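PDB 2RIH: conserved protein with 2 CBS domains from Pyrobaculum aerophilum, which binds AMP through its pair of CBS domains, which together form a Bateman module, and may thereby sense adenine nucleotides. Local coordinates for residues Glu94-Arg97 with His103-Val106. Numbering follows the deposited sequence. Where two conformers were deposited one is given.
Sequences EKMR and HVVV. With SO4 (sulfate ion), chain C; SO4 (sulfate ion), chain D.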
loop_
_atom_site.group_PDB
_atom_site.type_symbol
_atom_site.label_atom_id
_atom_site.label_comp_id
_atom_site.label_asym_id
_atom_site.label_seq_id
_atom_site.Cartn_x
_atom_site.Cartn_y
_atom_site.Cartn_z
ATOM N N GLU A 94 13.177 -0.134 -8.987
ATOM C CA GLU A 94 14.398 0.055 -8.208
ATOM C C GLU A 94 14.264 1.207 -7.204
ATOM O O GLU A 94 14.621 1.054 -6.031
ATOM C CB GLU A 94 15.598 0.273 -9.139
ATOM C CG GLU A 94 16.952 0.063 -8.476
ATOM C CD GLU A 94 17.112 -1.324 -7.857
ATOM O OE1 GLU A 94 16.509 -2.305 -8.364
ATOM O OE2 GLU A 94 17.847 -1.430 -6.852
ATOM N N LYS A 95 13.731 2.343 -7.643
ATOM C CA LYS A 95 13.490 3.465 -6.724
ATOM C C LYS A 95 12.532 3.075 -5.593
ATOM O O LYS A 95 12.741 3.459 -4.445
ATOM C CB LYS A 95 12.975 4.720 -7.452
ATOM C CG LYS A 95 14.071 5.518 -8.157
ATOM C CD LYS A 95 13.977 7.010 -7.860
ATOM C CE LYS A 95 15.155 7.790 -8.449
ATOM N NZ LYS A 95 15.399 9.091 -7.728
ATOM N N MET A 96 11.488 2.312 -5.907
ATOM C CA MET A 96 10.577 1.832 -4.872
ATOM C C MET A 96 11.318 0.953 -3.874
ATOM O O MET A 96 11.166 1.124 -2.669
ATOM C CB MET A 96 9.409 1.046 -5.469
ATOM C CG MET A 96 8.381 1.903 -6.130
ATOM S SD MET A 96 7.068 0.915 -6.832
ATOM C CE MET A 96 6.438 2.104 -8.011
ATOM N N ARG A 97 12.113 0.014 -4.390
ATOM C CA ARG A 97 12.890 -0.910 -3.556
ATOM C C ARG A 97 13.898 -0.178 -2.675
ATOM O O ARG A 97 13.973 -0.422 -1.469
ATOM C CB ARG A 97 13.632 -1.947 -4.426
ATOM C CG ARG A 97 14.598 -2.849 -3.637
ATOM C CD ARG A 97 15.164 -4.016 -4.459
ATOM N NE ARG A 97 16.429 -3.715 -5.137
ATOM C CZ ARG A 97 17.640 -3.744 -4.571
ATOM N NH1 ARG A 97 17.796 -4.038 -3.284
ATOM N NH2 ARG A 97 18.714 -3.463 -5.298
ATOM N N HIS A 103 5.178 3.709 -4.172
ATOM C CA HIS A 103 4.762 4.629 -5.226
ATOM C C HIS A 103 5.960 5.437 -5.680
ATOM O O HIS A 103 6.939 5.553 -4.949
ATOM C CB HIS A 103 3.701 5.614 -4.711
ATOM C CG HIS A 103 2.414 4.965 -4.311
ATOM N ND1 HIS A 103 2.203 4.453 -3.048
ATOM C CD2 HIS A 103 1.271 4.746 -5.003
ATOM C CE1 HIS A 103 0.984 3.947 -2.984
ATOM N NE2 HIS A 103 0.401 4.105 -4.155
ATOM N N VAL A 104 5.875 5.970 -6.898
ATOM C CA VAL A 104 6.784 7.005 -7.375
ATOM C C VAL A 104 5.971 8.028 -8.150
ATOM O O VAL A 104 4.966 7.696 -8.803
ATOM C CB VAL A 104 7.951 6.488 -8.275
ATOM C CG1 VAL A 104 8.946 5.692 -7.462
ATOM C CG2 VAL A 104 7.428 5.685 -9.465
ATOM N N VAL A 105 6.409 9.276 -8.060
ATOM C CA VAL A 105 5.808 10.368 -8.808
ATOM C C VAL A 105 6.430 10.375 -10.202
ATOM O O VAL A 105 7.652 10.391 -10.335
ATOM C CB VAL A 105 6.036 11.710 -8.081
ATOM C CG1 VAL A 105 5.493 12.878 -8.898
ATOM C CG2 VAL A 105 5.381 11.671 -6.710
ATOM N N VAL A 106 5.595 10.309 -11.237
ATOM C CA VAL A 106 6.074 10.366 -12.613
ATOM C C VAL A 106 6.012 11.806 -13.102
ATOM O O VAL A 106 4.966 12.445 -13.035
ATOM C CB VAL A 106 5.244 9.465 -13.565
ATOM C CG1 VAL A 106 5.835 9.476 -14.962
ATOM C CG2 VAL A 106 5.178 8.030 -13.035
HETATM S S SO4 C . 3.822 4.348 0.288
HETATM O O1 SO4 C . 4.614 3.194 0.696
HETATM O O2 SO4 C . 4.212 4.723 -1.073
HETATM O O3 SO4 C . 2.397 4.033 0.274
HETATM O O4 SO4 C . 4.090 5.425 1.215
HETATM S S SO4 D . -2.560 2.100 -5.151
HETATM O O1 SO4 D . -1.516 1.141 -4.835
HETATM O O2 SO4 D . -2.755 2.143 -6.594
HETATM O O3 SO4 D . -3.808 1.688 -4.545
HETATM O O4 SO4 D . -2.192 3.412 -4.662
#
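H103 NE2 gives a nearly straight hydrogen bond (174°) to O4 of the chain D sulfate, 2.7 Å away. At the other nitrogen, ND1 donates to O2 of the chain C sulfate at 2.8 Å, again almost linearly, with a weak second bond to O3 of the same ion. Both anions lie at the ring edge, so the imidazole bridges them, and with both nitrogens donating it is likely to be doubly protonated here. The sulfates, probably from the crystallisation liquor, also bond S55, R102 and S118 between them. A phenylalanine in place of H103 would keep a flat ring but would probably leave each sulfate without its N-H partner from this position.

H103 CB points away from helix 89-99, and it is the backbone of H103 that M96 covers: M96 CE lies 4.1 Å from H103 C. From CG onward the methionine runs extended (chi2 179°), carrying its methyl across the strand to V104 CG2 at 4.0 Å. The two side chains cross at about a right angle, and M96 CG also meets V104 CG1 at 4.1 Å. K95 adds its CB against that same CG1, while its amine leads away. F124 of the second subunit packs on M96 too.

Helix 89-99 thus lies against strand 103-107 in the beta-alpha-beta unit of a CBS domain, while H103 is itself a residue of both AMP sites observed in this protein, here holding sulfates with no AMP bound to this chain.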